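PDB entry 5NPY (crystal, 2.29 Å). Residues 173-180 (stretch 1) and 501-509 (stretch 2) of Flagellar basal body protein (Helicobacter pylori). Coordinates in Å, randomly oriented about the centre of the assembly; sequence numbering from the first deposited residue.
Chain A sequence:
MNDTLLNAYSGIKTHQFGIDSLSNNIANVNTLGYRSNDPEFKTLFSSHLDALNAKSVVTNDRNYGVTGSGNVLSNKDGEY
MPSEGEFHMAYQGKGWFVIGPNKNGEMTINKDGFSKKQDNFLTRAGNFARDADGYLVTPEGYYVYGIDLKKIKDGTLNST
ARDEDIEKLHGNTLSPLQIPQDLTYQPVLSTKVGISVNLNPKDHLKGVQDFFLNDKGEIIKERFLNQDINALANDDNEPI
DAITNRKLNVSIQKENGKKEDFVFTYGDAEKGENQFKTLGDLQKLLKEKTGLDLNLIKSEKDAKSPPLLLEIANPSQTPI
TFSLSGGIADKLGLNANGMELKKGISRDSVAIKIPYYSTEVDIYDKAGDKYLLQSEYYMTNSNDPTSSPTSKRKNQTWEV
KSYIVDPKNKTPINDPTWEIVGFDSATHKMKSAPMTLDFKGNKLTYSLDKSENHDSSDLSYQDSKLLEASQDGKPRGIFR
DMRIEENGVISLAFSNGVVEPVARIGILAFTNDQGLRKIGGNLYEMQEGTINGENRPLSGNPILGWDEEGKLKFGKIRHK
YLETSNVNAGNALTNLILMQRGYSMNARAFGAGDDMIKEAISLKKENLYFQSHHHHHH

Stretch 1, residues 173-180: TLSPLQIP
Stretch 2 501-509: PVARIGILA

A small, mainly apolar contact, made by side chains of stretch 1 on side chains and backbone of stretch 2, joins two segments of one chain, with no hydrogen bond between them. The touching residues lie at least 323 positions apart in sequence, and 302 Å² is buried, both sides summed. The segments run in roughly opposing directions, 141° apart from CA of Leu 174 to CA of Ile 179 against CA of Val 502 to CA of Leu 508. The register pairs Leu 174 with Gly 506 (CA to CA 6.7 Å), Leu 177 with Ala 503 (CA to CA 7.1 Å) and Ile 179 with Val 502 (CA to CA 8.3 Å), so the backbones diverge toward Ile 179 and are too far apart at these points for sheet pairing.

Stretch 1 is a strand from Thr 173 to Pro 176 and then loop, but its backbone stays extended: phi/psi is -104/144 at Leu 174, -88/136 at Leu 177 and -121/91 at Ile 179. All three direct CA-to-CB toward stretch 2 and share the m, t rotamer, whereas Gln 178, between two of them, points away. Stretch 2 enters as a strand; Val 502 (-127/-20) breaks the extended pattern, which resumes at Ala 503 (-165/175) and Arg 504 (-145/152). Consecutive Val 502 and Ala 503 thus both point toward stretch 1.

Leu 177 is the centre of the contact and has the largest covered area. Its CD1 lies 4.0 Å from CB of Ala 503, 4.0 Å from CD1 of Ile 505 and 3.5 Å from O of Arg 504, a packing contact of a methyl against a carbonyl oxygen. Ile 505 (-74/129; chi1 -56°, chi2 -69°) has CA-to-CB pointing away, yet its end comes back near enough to meet Leu 177. Arg 504 (p, t, m, chi4 161°) also points away, and its guanidinium is hydrogen-bonded elsewhere in the structure; the backbone oxygen makes its closest approach.

At one end, CD1 of Ile 179 meets CG2 of Val 502 (chi1 m) at 3.9 Å. At the other, Leu 174 reaches over Gly 506 (-60/139): its CD1 is 4.4 Å from CA of Gly 506 and 4.4 Å from CD2 of Leu 508 (-135/142; m, t), both loose contacts. Glycine leaves room here, since an ideal CB on Gly 506 would point toward stretch 1 and sit a tight 3.5 Å from CD1 of Leu 174. Ile 507 points away and makes no contact, leaving Leu 508 to end the row.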

# COMPACT_ATOMS: atom_id res chain seq x y z
N THR A 173 -34.60 6.84 0.67
CA THR A 173 -35.13 7.48 1.87
C THR A 173 -34.48 8.85 2.04
O THR A 173 -33.26 8.93 2.23
CB THR A 173 -34.91 6.61 3.10
OG1 THR A 173 -35.74 5.44 3.00
CG2 THR A 173 -35.26 7.39 4.37
N LEU A 174 -35.29 9.90 1.98
CA LEU A 174 -34.82 11.28 2.03
C LEU A 174 -35.09 11.87 3.41
O LEU A 174 -36.13 11.58 4.02
CB LEU A 174 -35.51 12.12 0.96
CG LEU A 174 -35.52 11.47 -0.43
CD1 LEU A 174 -36.29 12.34 -1.43
CD2 LEU A 174 -34.08 11.19 -0.91
N SER A 175 -34.18 12.71 3.88
CA SER A 175 -34.32 13.35 5.18
C SER A 175 -33.67 14.72 5.11
O SER A 175 -33.04 15.07 4.10
CB SER A 175 -33.70 12.48 6.29
OG SER A 175 -32.29 12.53 6.29
N PRO A 176 -33.83 15.55 6.15
CA PRO A 176 -33.17 16.86 6.15
C PRO A 176 -31.66 16.73 6.14
O PRO A 176 -31.09 15.90 6.85
CB PRO A 176 -33.66 17.50 7.45
CG PRO A 176 -34.98 16.89 7.66
CD PRO A 176 -34.80 15.46 7.26
N LEU A 177 -31.02 17.56 5.31
CA LEU A 177 -29.56 17.59 5.22
C LEU A 177 -28.99 18.55 6.25
O LEU A 177 -29.49 19.67 6.42
CB LEU A 177 -29.13 18.00 3.81
CG LEU A 177 -29.73 17.10 2.74
CD1 LEU A 177 -29.11 17.40 1.37
CD2 LEU A 177 -29.59 15.61 3.11
N GLN A 178 -27.93 18.12 6.93
CA GLN A 178 -27.28 18.93 7.96
C GLN A 178 -25.78 18.96 7.69
O GLN A 178 -25.05 18.01 7.99
CB GLN A 178 -27.57 18.38 9.35
CG GLN A 178 -27.02 19.26 10.46
CD GLN A 178 -27.02 18.58 11.82
OE1 GLN A 178 -27.16 17.36 11.92
NE2 GLN A 178 -26.84 19.38 12.87
N ILE A 179 -25.31 20.06 7.12
CA ILE A 179 -23.89 20.25 6.85
C ILE A 179 -23.44 21.49 7.60
O ILE A 179 -23.53 22.61 7.06
CB ILE A 179 -23.62 20.37 5.35
CG1 ILE A 179 -24.17 19.15 4.61
CG2 ILE A 179 -22.14 20.55 5.08
CD1 ILE A 179 -24.11 19.27 3.11
N PRO A 180 -22.97 21.36 8.84
CA PRO A 180 -22.51 22.54 9.59
C PRO A 180 -21.32 23.21 8.92
O PRO A 180 -20.73 22.70 7.96
CB PRO A 180 -22.14 21.98 10.97
CG PRO A 180 -22.83 20.63 11.04
CD PRO A 180 -22.90 20.13 9.64
N PRO A 501 -17.94 12.63 -0.47
CA PRO A 501 -19.33 13.08 -0.46
C PRO A 501 -19.94 12.87 0.91
O PRO A 501 -19.51 12.01 1.68
CB PRO A 501 -19.99 12.19 -1.52
CG PRO A 501 -19.14 10.96 -1.55
CD PRO A 501 -17.75 11.42 -1.29
N VAL A 502 -20.93 13.71 1.24
CA VAL A 502 -21.66 13.60 2.50
C VAL A 502 -23.17 13.53 2.31
O VAL A 502 -23.87 13.07 3.23
CB VAL A 502 -21.29 14.76 3.44
CG1 VAL A 502 -19.78 14.86 3.61
CG2 VAL A 502 -21.86 16.08 2.92
N ALA A 503 -23.72 13.97 1.18
CA ALA A 503 -25.16 14.04 0.96
C ALA A 503 -25.43 14.22 -0.53
O ALA A 503 -24.50 14.36 -1.34
CB ALA A 503 -25.79 15.18 1.77
N ARG A 504 -26.71 14.19 -0.88
CA ARG A 504 -27.16 14.69 -2.18
C ARG A 504 -28.52 15.33 -2.02
O ARG A 504 -29.29 14.97 -1.13
CB ARG A 504 -27.23 13.60 -3.26
CG ARG A 504 -28.44 12.69 -3.18
CD ARG A 504 -28.29 11.58 -4.21
NE ARG A 504 -28.29 12.12 -5.57
CZ ARG A 504 -27.82 11.48 -6.63
NH1 ARG A 504 -27.30 10.27 -6.51
NH2 ARG A 504 -27.87 12.05 -7.82
N ILE A 505 -28.80 16.30 -2.90
CA ILE A 505 -30.07 17.02 -2.87
C ILE A 505 -31.18 16.12 -3.39
O ILE A 505 -31.07 15.53 -4.47
CB ILE A 505 -29.97 18.31 -3.70
CG1 ILE A 505 -28.81 19.18 -3.22
CG2 ILE A 505 -31.29 19.09 -3.63
CD1 ILE A 505 -29.02 19.79 -1.85
N GLY A 506 -32.26 16.02 -2.61
CA GLY A 506 -33.44 15.32 -3.09
C GLY A 506 -34.00 15.96 -4.35
O GLY A 506 -34.03 17.19 -4.50
N ILE A 507 -34.42 15.10 -5.29
CA ILE A 507 -35.10 15.50 -6.51
C ILE A 507 -36.20 14.48 -6.76
O ILE A 507 -35.96 13.28 -6.69
CB ILE A 507 -34.15 15.58 -7.72
CG1 ILE A 507 -33.15 16.72 -7.58
CG2 ILE A 507 -34.94 15.78 -9.01
CD1 ILE A 507 -33.74 18.09 -7.88
N LEU A 508 -37.41 14.96 -7.03
CA LEU A 508 -38.53 14.08 -7.33
C LEU A 508 -39.28 14.62 -8.54
O LEU A 508 -39.42 15.84 -8.70
CB LEU A 508 -39.50 13.95 -6.13
CG LEU A 508 -38.91 13.33 -4.86
CD1 LEU A 508 -39.82 13.60 -3.69
CD2 LEU A 508 -38.70 11.83 -5.04
N ALA A 509 -39.75 13.71 -9.39
CA ALA A 509 -40.49 14.05 -10.58
C ALA A 509 -41.86 13.37 -10.55
O ALA A 509 -42.13 12.51 -9.71
CB ALA A 509 -39.73 13.66 -11.85